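Local coordinates for protein gastrodianin-4 (Gastrodia elata, PDB 1XD6) that probably binds mannose, being a monomeric monocot lectin of the bulb-type family, and is known as an antifungal protein of an orchid, at residues A[90-95]-A[103-108]; A[4-9]-A[56-61]; A[28-33]-A[44-49]. All coordinates share one frame; numbering follows the deposited sequence.

Interaction 1 of 3, residues A[90-95]-A[103-108]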
loop_
_atom_site.group_PDB
_atom_site.type_symbol
_atom_site.label_atom_id
_atom_site.label_comp_id
_atom_site.label_asym_id
_atom_site.label_seq_id
_atom_site.Cartn_x
_atom_site.Cartn_y
_atom_site.Cartn_z
ATOM N N ASP A 90 -5.460 2.905 -14.111
ATOM C CA ASP A 90 -5.604 1.593 -14.733
ATOM C C ASP A 90 -5.747 0.448 -13.709
ATOM O O ASP A 90 -5.658 -0.733 -14.071
ATOM C CB ASP A 90 -4.467 1.328 -15.738
ATOM C CG ASP A 90 -3.111 1.123 -15.066
ATOM O OD1 ASP A 90 -2.995 1.313 -13.834
ATOM O OD2 ASP A 90 -2.093 0.774 -15.706
ATOM N N ARG A 91 -5.981 0.813 -12.445
ATOM C CA ARG A 91 -6.193 -0.134 -11.338
ATOM C C ARG A 91 -4.931 -0.802 -10.782
ATOM O O ARG A 91 -5.020 -1.596 -9.841
ATOM C CB ARG A 91 -7.248 -1.197 -11.685
ATOM C CG ARG A 91 -8.027 -1.723 -10.465
ATOM C CD ARG A 91 -8.985 -2.855 -10.794
ATOM N NE ARG A 91 -8.291 -4.084 -11.196
ATOM C CZ ARG A 91 -8.925 -5.193 -11.565
ATOM N NH1 ARG A 91 -10.256 -5.216 -11.588
ATOM N NH2 ARG A 91 -8.244 -6.273 -11.937
ATOM N N ASN A 92 -3.772 -0.522 -11.369
ATOM C CA ASN A 92 -2.511 -0.990 -10.788
ATOM C C ASN A 92 -2.179 -0.123 -9.569
ATOM O O ASN A 92 -2.490 1.074 -9.540
ATOM C CB ASN A 92 -1.374 -0.907 -11.806
ATOM C CG ASN A 92 -0.393 -2.089 -11.726
ATOM O OD1 ASN A 92 -0.554 -3.028 -10.941
ATOM N ND2 ASN A 92 0.631 -2.034 -12.557
ATOM N N VAL A 93 -1.567 -0.737 -8.563
ATOM C CA VAL A 93 -1.030 0.010 -7.444
ATOM C C VAL A 93 0.483 -0.110 -7.559
ATOM O O VAL A 93 1.014 -1.203 -7.597
ATOM C CB VAL A 93 -1.520 -0.556 -6.088
ATOM C CG1 VAL A 93 -0.842 0.163 -4.919
ATOM C CG2 VAL A 93 -3.055 -0.453 -5.981
ATOM N N VAL A 94 1.174 1.018 -7.605
ATOM C CA VAL A 94 2.574 1.010 -7.990
ATOM C C VAL A 94 3.340 1.879 -7.013
ATOM O O VAL A 94 2.822 2.897 -6.548
ATOM C CB VAL A 94 2.756 1.584 -9.449
ATOM C CG1 VAL A 94 4.238 1.555 -9.886
ATOM C CG2 VAL A 94 1.854 0.850 -10.480
ATOM N N ILE A 95 4.561 1.460 -6.684
ATOM C CA ILE A 95 5.507 2.322 -5.981
ATOM C C ILE A 95 6.507 2.854 -7.004
ATOM O O ILE A 95 7.169 2.068 -7.702
ATOM C CB ILE A 95 6.267 1.564 -4.824
ATOM C CG1 ILE A 95 5.303 1.056 -3.737
ATOM C CG2 ILE A 95 7.352 2.483 -4.192
ATOM C CD1 ILE A 95 5.923 -0.069 -2.844
ATOM N N ILE A 103 9.177 0.448 -9.008
ATOM C CA ILE A 103 9.976 -0.542 -8.277
ATOM C C ILE A 103 9.135 -1.709 -7.731
ATOM O O ILE A 103 9.674 -2.775 -7.430
ATOM C CB ILE A 103 10.808 0.125 -7.151
ATOM C CG1 ILE A 103 9.909 0.585 -5.997
ATOM C CG2 ILE A 103 11.657 1.285 -7.729
ATOM C CD1 ILE A 103 10.658 1.112 -4.784
ATOM N N TRP A 104 7.818 -1.512 -7.630
ATOM C CA TRP A 104 6.898 -2.541 -7.175
ATOM C C TRP A 104 5.522 -2.249 -7.785
ATOM O O TRP A 104 5.136 -1.087 -7.911
ATOM C CB TRP A 104 6.822 -2.555 -5.629
ATOM C CG TRP A 104 5.918 -3.646 -5.052
ATOM C CD1 TRP A 104 6.269 -4.939 -4.745
ATOM C CD2 TRP A 104 4.534 -3.521 -4.717
ATOM N NE1 TRP A 104 5.186 -5.621 -4.250
ATOM C CE2 TRP A 104 4.103 -4.778 -4.229
ATOM C CE3 TRP A 104 3.603 -2.474 -4.787
ATOM C CZ2 TRP A 104 2.791 -5.014 -3.805
ATOM C CZ3 TRP A 104 2.281 -2.712 -4.378
ATOM C CH2 TRP A 104 1.897 -3.975 -3.889
ATOM N N ALA A 105 4.800 -3.299 -8.173
ATOM C CA ALA A 105 3.426 -3.154 -8.656
ATOM C C ALA A 105 2.592 -4.306 -8.117
ATOM O O ALA A 105 3.118 -5.380 -7.895
ATOM C CB ALA A 105 3.395 -3.153 -10.170
ATOM N N SER A 106 1.301 -4.077 -7.896
ATOM C CA SER A 106 0.399 -5.165 -7.513
ATOM C C SER A 106 0.054 -6.073 -8.697
ATOM O O SER A 106 -0.406 -7.191 -8.495
ATOM C CB SER A 106 -0.882 -4.607 -6.898
ATOM O OG SER A 106 -1.529 -3.716 -7.795
ATOM N N GLY A 107 0.240 -5.571 -9.919
ATOM C CA GLY A 107 -0.103 -6.307 -11.127
ATOM C C GLY A 107 -1.595 -6.459 -11.343
ATOM O O GLY A 107 -2.051 -7.458 -11.898
ATOM N N THR A 108 -2.368 -5.469 -10.902
ATOM C CA THR A 108 -3.817 -5.567 -10.977
ATOM C C THR A 108 -4.405 -4.637 -12.034
ATOM O O THR A 108 -5.591 -4.312 -11.988
ATOM C CB THR A 108 -4.431 -5.258 -9.620
ATOM O OG1 THR A 108 -3.890 -4.022 -9.142
ATOM C CG2 THR A 108 -3.993 -6.287 -8.583
#
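N92 reaches over to the backbone of G107 and T108 with its amide oxygen: T108 N donates to N92 OD1 at 3.0 Å from above the carbonyl plane, and G107 N adds a weak bond. Two hydroxyls extend the grip. T108 OG1, tucked between its own backbone N and carbonyl carbon (chi1 51°), donates to R91 O at 2.8 Å and accepts from S106 OG, which itself receives V93 N at 3.1 Å. R91, bent at chi3 (67°), lays NE 2.8 Å from T108 O, almost in the guanidinium plane. Past S106, ordinary antiparallel pairing takes over, with S106 N on V93 O and I95 N on W104 O; beside it, I95 CD1 packs against W104 CB at 3.8 Å.

Further out, D90 OD1 accepts N92 N in an Asx turn that positions the asparagine, and R91 NH1 forms a salt bridge with D35. D90, N92 and V94 fit the family's QxDxNxVxY mannose-binding signature. The hairpin 93-96/102-105 ends a four-stranded sheet; V93 and I95 touch L85 of strand 84-87, and S106 and T108 meet W41 of strand 38-42.

Interaction 2 of 3, residues A[4-9]-A[56-61]. With SO4 (sulfate ion), chain B.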
loop_
_atom_site.group_PDB
_atom_site.type_symbol
_atom_site.label_atom_id
_atom_site.label_comp_id
_atom_site.label_asym_id
_atom_site.label_seq_id
_atom_site.Cartn_x
_atom_site.Cartn_y
_atom_site.Cartn_z
ATOM N N LEU A 4 0.277 8.013 -1.755
ATOM C CA LEU A 4 0.870 8.085 -0.429
ATOM C C LEU A 4 2.364 8.299 -0.589
ATOM O O LEU A 4 3.054 7.453 -1.148
ATOM C CB LEU A 4 0.602 6.783 0.332
ATOM C CG LEU A 4 1.040 6.643 1.797
ATOM C CD1 LEU A 4 0.415 7.718 2.702
ATOM C CD2 LEU A 4 0.692 5.266 2.322
ATOM N N ASN A 5 2.844 9.434 -0.104
ATOM C CA ASN A 5 4.258 9.768 -0.154
ATOM C C ASN A 5 5.096 9.072 0.915
ATOM O O ASN A 5 4.605 8.759 2.011
ATOM C CB ASN A 5 4.462 11.292 -0.055
ATOM C CG ASN A 5 3.764 12.055 -1.177
ATOM O OD1 ASN A 5 3.817 11.665 -2.347
ATOM N ND2 ASN A 5 3.098 13.151 -0.817
ATOM N N ALA A 6 6.363 8.830 0.580
ATOM C CA ALA A 6 7.337 8.270 1.525
ATOM C C ALA A 6 7.341 9.093 2.800
ATOM O O ALA A 6 7.312 10.324 2.744
ATOM C CB ALA A 6 8.728 8.246 0.918
ATOM N N GLY A 7 7.358 8.403 3.936
ATOM C CA GLY A 7 7.373 9.034 5.245
ATOM C C GLY A 7 6.002 9.139 5.868
ATOM O O GLY A 7 5.883 9.532 7.029
ATOM N N LYS A 8 4.970 8.794 5.096
ATOM C CA LYS A 8 3.581 8.885 5.536
ATOM C C LYS A 8 3.007 7.486 5.744
ATOM O O LYS A 8 3.560 6.497 5.284
ATOM C CB LYS A 8 2.714 9.642 4.514
ATOM C CG LYS A 8 3.030 11.133 4.351
ATOM C CD LYS A 8 2.503 11.967 5.527
ATOM C CE LYS A 8 2.229 13.412 5.117
ATOM N NZ LYS A 8 3.321 13.984 4.256
ATOM N N SER A 9 1.882 7.417 6.436
ATOM C CA SER A 9 1.259 6.147 6.720
ATOM C C SER A 9 -0.252 6.265 6.607
ATOM O O SER A 9 -0.799 7.367 6.645
ATOM C CB SER A 9 1.705 5.638 8.107
ATOM O OG SER A 9 1.444 6.603 9.103
ATOM N N MET A 56 4.531 3.781 4.058
ATOM C CA MET A 56 5.321 3.919 2.838
ATOM C C MET A 56 6.650 4.483 3.313
ATOM O O MET A 56 6.753 5.676 3.638
ATOM C CB MET A 56 4.634 4.855 1.836
ATOM C CG MET A 56 5.408 5.102 0.512
ATOM S SD MET A 56 5.596 3.641 -0.560
ATOM C CE MET A 56 7.347 3.301 -0.361
ATOM N N GLN A 57 7.658 3.621 3.397
ATOM C CA GLN A 57 8.910 3.995 4.070
ATOM C C GLN A 57 9.792 4.801 3.143
ATOM O O GLN A 57 9.709 4.668 1.918
ATOM C CB GLN A 57 9.665 2.760 4.584
ATOM C CG GLN A 57 8.969 2.048 5.730
ATOM C CD GLN A 57 9.783 0.910 6.345
ATOM O OE1 GLN A 57 9.442 0.427 7.418
ATOM N NE2 GLN A 57 10.850 0.486 5.670
ATOM N N ARG A 58 10.668 5.605 3.738
ATOM C CA ARG A 58 11.569 6.446 2.961
ATOM C C ARG A 58 12.609 5.654 2.167
ATOM O O ARG A 58 13.304 6.228 1.324
ATOM C CB ARG A 58 12.209 7.530 3.840
ATOM C CG ARG A 58 11.208 8.563 4.319
ATOM C CD ARG A 58 11.795 9.672 5.154
ATOM N NE ARG A 58 10.830 10.167 6.139
ATOM C CZ ARG A 58 10.050 11.232 5.961
ATOM N NH1 ARG A 58 10.116 11.927 4.832
ATOM N NH2 ARG A 58 9.204 11.608 6.917
ATOM N N ASP A 59 12.702 4.346 2.413
ATOM C CA ASP A 59 13.597 3.472 1.638
ATOM C C ASP A 59 12.897 2.748 0.464
ATOM O O ASP A 59 13.523 1.941 -0.221
ATOM C CB ASP A 59 14.321 2.449 2.551
ATOM C CG ASP A 59 13.377 1.397 3.128
ATOM O OD1 ASP A 59 12.273 1.764 3.567
ATOM O OD2 ASP A 59 13.632 0.170 3.170
ATOM N N GLY A 60 11.616 3.033 0.227
ATOM C CA GLY A 60 10.919 2.412 -0.886
ATOM C C GLY A 60 10.163 1.134 -0.554
ATOM O O GLY A 60 9.493 0.562 -1.426
ATOM N N ASN A 61 10.267 0.696 0.701
ATOM C CA ASN A 61 9.568 -0.494 1.200
ATOM C C ASN A 61 8.163 -0.096 1.667
ATOM O O ASN A 61 8.002 0.866 2.422
ATOM C CB ASN A 61 10.348 -1.111 2.369
ATOM C CG ASN A 61 10.550 -2.617 2.236
ATOM O OD1 ASN A 61 10.124 -3.248 1.264
ATOM N ND2 ASN A 61 11.206 -3.207 3.241
HETATM S S SO4 B . 10.378 6.011 7.556
HETATM O O1 SO4 B . 9.697 4.870 8.156
HETATM O O2 SO4 B . 11.118 6.708 8.602
HETATM O O3 SO4 B . 9.356 6.859 6.980
HETATM O O4 SO4 B . 11.298 5.601 6.515
#
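G7 and M56 tie a type II turn (N5 to K8) to the end of strand 52-56 by two backbone hydrogen bonds, G7 N to M56 O at 2.8 Å and M56 N to K8 O at 3.1 Å. With CG anti to its backbone N (chi1 179°), M56 runs under the turn; its CG lies 3.7 Å from L4 O, and the CB meets L4 CD2 at 4.0 Å, the two side chains running antiparallel alongside one another. The M56 side chain then bends away to touch L62 and L85, which belong to two different sheets.

Q57, D59 and N61 fit the QxDxNxVxY signature of bulb-type lectins, a motif associated with mannose binding, so this loop is probably a sugar site. Here Q57 NE2 donates to D59 OD1 at 2.8 Å on the syn side of the carboxylate, while Q57 OE1 pairs with Y65 OH, so the amide is gripped at both ends.

On the outer side, R58 lays its guanidinium flat over G7, whose CA sits 3.5 Å above the plane at its centre. The positive phi of G7 (97°) belongs to the third position of the turn, where no side chain intervenes between backbone and guanidinium. A sulfate ion, probably from the crystallisation liquor, accepts R58 N on its O4 at 2.8 Å. K8 NZ stands 6.9 Å from R58 NH2, like charges that do not touch. K55 NZ donates to G7 O.

Interaction 3 of 3, residues A[28-33]-A[44-49]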
loop_
_atom_site.group_PDB
_atom_site.type_symbol
_atom_site.label_atom_id
_atom_site.label_comp_id
_atom_site.label_asym_id
_atom_site.label_seq_id
_atom_site.Cartn_x
_atom_site.Cartn_y
_atom_site.Cartn_z
ATOM N N ASP A 28 -8.916 -5.299 10.163
ATOM C CA ASP A 28 -8.533 -6.703 10.301
ATOM C C ASP A 28 -7.085 -6.974 9.887
ATOM O O ASP A 28 -6.658 -8.130 9.794
ATOM C CB ASP A 28 -9.514 -7.620 9.544
ATOM C CG ASP A 28 -9.320 -7.578 8.032
ATOM O OD1 ASP A 28 -8.657 -6.645 7.532
ATOM O OD2 ASP A 28 -9.803 -8.444 7.271
ATOM N N CYS A 29 -6.336 -5.900 9.640
ATOM C CA CYS A 29 -4.913 -5.987 9.267
ATOM C C CYS A 29 -4.634 -6.446 7.834
ATOM O O CYS A 29 -3.476 -6.588 7.453
ATOM C CB CYS A 29 -4.102 -6.839 10.253
ATOM S SG CYS A 29 -2.348 -6.405 10.259
ATOM N N ASN A 30 -5.684 -6.671 7.050
ATOM C CA ASN A 30 -5.515 -6.999 5.636
ATOM C C ASN A 30 -5.376 -5.720 4.815
ATOM O O ASN A 30 -6.098 -4.748 5.040
ATOM C CB ASN A 30 -6.709 -7.815 5.122
ATOM C CG ASN A 30 -6.330 -8.813 4.024
ATOM O OD1 ASN A 30 -7.202 -9.497 3.463
ATOM N ND2 ASN A 30 -5.055 -8.888 3.699
ATOM N N LEU A 31 -4.449 -5.719 3.869
ATOM C CA LEU A 31 -4.323 -4.614 2.934
ATOM C C LEU A 31 -5.002 -5.052 1.644
ATOM O O LEU A 31 -4.561 -6.017 1.009
ATOM C CB LEU A 31 -2.848 -4.262 2.683
ATOM C CG LEU A 31 -2.601 -3.080 1.722
ATOM C CD1 LEU A 31 -3.242 -1.778 2.236
ATOM C CD2 LEU A 31 -1.100 -2.904 1.484
ATOM N N VAL A 32 -6.094 -4.385 1.275
ATOM C CA VAL A 32 -6.934 -4.900 0.170
ATOM C C VAL A 32 -7.191 -3.883 -0.945
ATOM O O VAL A 32 -7.450 -2.715 -0.682
ATOM C CB VAL A 32 -8.272 -5.507 0.688
ATOM C CG1 VAL A 32 -9.028 -6.230 -0.442
ATOM C CG2 VAL A 32 -7.994 -6.532 1.817
ATOM N N LEU A 33 -7.103 -4.345 -2.192
ATOM C CA LEU A 33 -7.532 -3.535 -3.333
ATOM C C LEU A 33 -8.925 -3.992 -3.755
ATOM O O LEU A 33 -9.124 -5.178 -4.064
ATOM C CB LEU A 33 -6.551 -3.621 -4.510
ATOM C CG LEU A 33 -6.963 -2.825 -5.774
ATOM C CD1 LEU A 33 -7.157 -1.329 -5.513
ATOM C CD2 LEU A 33 -5.930 -3.026 -6.874
ATOM N N GLY A 44 -3.003 -10.484 2.400
ATOM C CA GLY A 44 -3.251 -11.757 3.051
ATOM C C GLY A 44 -2.847 -11.780 4.518
ATOM O O GLY A 44 -2.458 -12.822 5.040
ATOM N N THR A 45 -2.931 -10.625 5.181
ATOM C CA THR A 45 -2.569 -10.502 6.582
ATOM C C THR A 45 -3.807 -10.286 7.467
ATOM O O THR A 45 -3.689 -9.788 8.590
ATOM C CB THR A 45 -1.560 -9.346 6.794
ATOM O OG1 THR A 45 -2.041 -8.160 6.154
ATOM C CG2 THR A 45 -0.223 -9.635 6.101
ATOM N N ASN A 46 -4.985 -10.642 6.952
ATOM C CA ASN A 46 -6.225 -10.564 7.735
ATOM C C ASN A 46 -6.124 -11.469 8.967
ATOM O O ASN A 46 -5.638 -12.597 8.860
ATOM C CB ASN A 46 -7.438 -10.972 6.900
ATOM C CG ASN A 46 -7.252 -12.315 6.206
ATOM O OD1 ASN A 46 -6.364 -12.483 5.366
ATOM N ND2 ASN A 46 -8.095 -13.288 6.562
ATOM N N GLY A 47 -6.540 -10.959 10.122
ATOM C CA GLY A 47 -6.497 -11.728 11.360
ATOM C C GLY A 47 -5.107 -11.913 11.967
ATOM O O GLY A 47 -4.972 -12.472 13.064
ATOM N N LYS A 48 -4.070 -11.432 11.290
ATOM C CA LYS A 48 -2.708 -11.613 11.789
ATOM C C LYS A 48 -2.377 -10.798 13.050
ATOM O O LYS A 48 -1.539 -11.221 13.850
ATOM C CB LYS A 48 -1.684 -11.306 10.694
ATOM C CG LYS A 48 -1.534 -12.361 9.550
ATOM C CD LYS A 48 -2.255 -13.717 9.773
ATOM C CE LYS A 48 -2.326 -14.521 8.463
ATOM N NZ LYS A 48 -3.500 -14.161 7.610
ATOM N N ALA A 49 -3.020 -9.633 13.212
ATOM C CA ALA A 49 -2.673 -8.655 14.257
ATOM C C ALA A 49 -3.748 -7.585 14.342
ATOM O O ALA A 49 -4.676 -7.571 13.537
ATOM C CB ALA A 49 -1.326 -8.002 13.959
#
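C29 and T45 make the dense part of this contact. T45 OG1, lodged between its backbone N and carbonyl carbon (chi1 50°), donates to C29 O; the modelled 2.5 Å between these two oxygens is unusually short, and its exact length is doubtful. C29 CB fits between two carbonyls, 3.4 Å from T45 O and equally far from A49 O, while SG passes A49 CB at 4.2 Å on its way to the disulfide with C52. Around this knot lie I64 and S66 of strand 62-66. On the same packed side N46 CB rests 3.5 Å from D28 OD2, and the side chains of N30 and N46 run next to each other. N46 N is buried here, yet finds no partner in the model. A backbone hydrogen bond adds to the closure, G47 N donating to D28 O at 2.9 Å.

The looser side is the exposed end of the type II turn (T45 to K48), where G47 and K48 cover little of the facing segment. K48 bends back across this turn, and its NZ bonds both G44 O and N46 O.

D28 OD1 meanwhile accepts N30 N at 3.0 Å, forming an Asx turn, and also bonds Q26. Q26, D28, N30 and V32 follow the spacing of the QxDxNxVxY signature, consistent with a mannose-binding turn of the monocot lectin fold.

Overall arrangement
All three contacts belong to a beta-prism II fold built of three four-stranded antiparallel sheets. Interactions 1 and 3 each lie in one sheet, whereas interaction 2 spans two: strand 3-5 pairs with 84-87 in the sheet that holds interaction 1, and the turn after it is fastened to the loop beyond strand 52-56. Interaction 3 nests inside the loop that interaction 2 closes; interaction 1 follows near the C-terminus. The centres of interactions 2 and 3 are about 19 Å apart, on opposite sides of the chain's centre. Interaction 1 touches both others: I95 packs on M56, and L33 lies against T108 and V93. Each contact includes part of one copy of the signature, consistent with three mannose sites around one monomer.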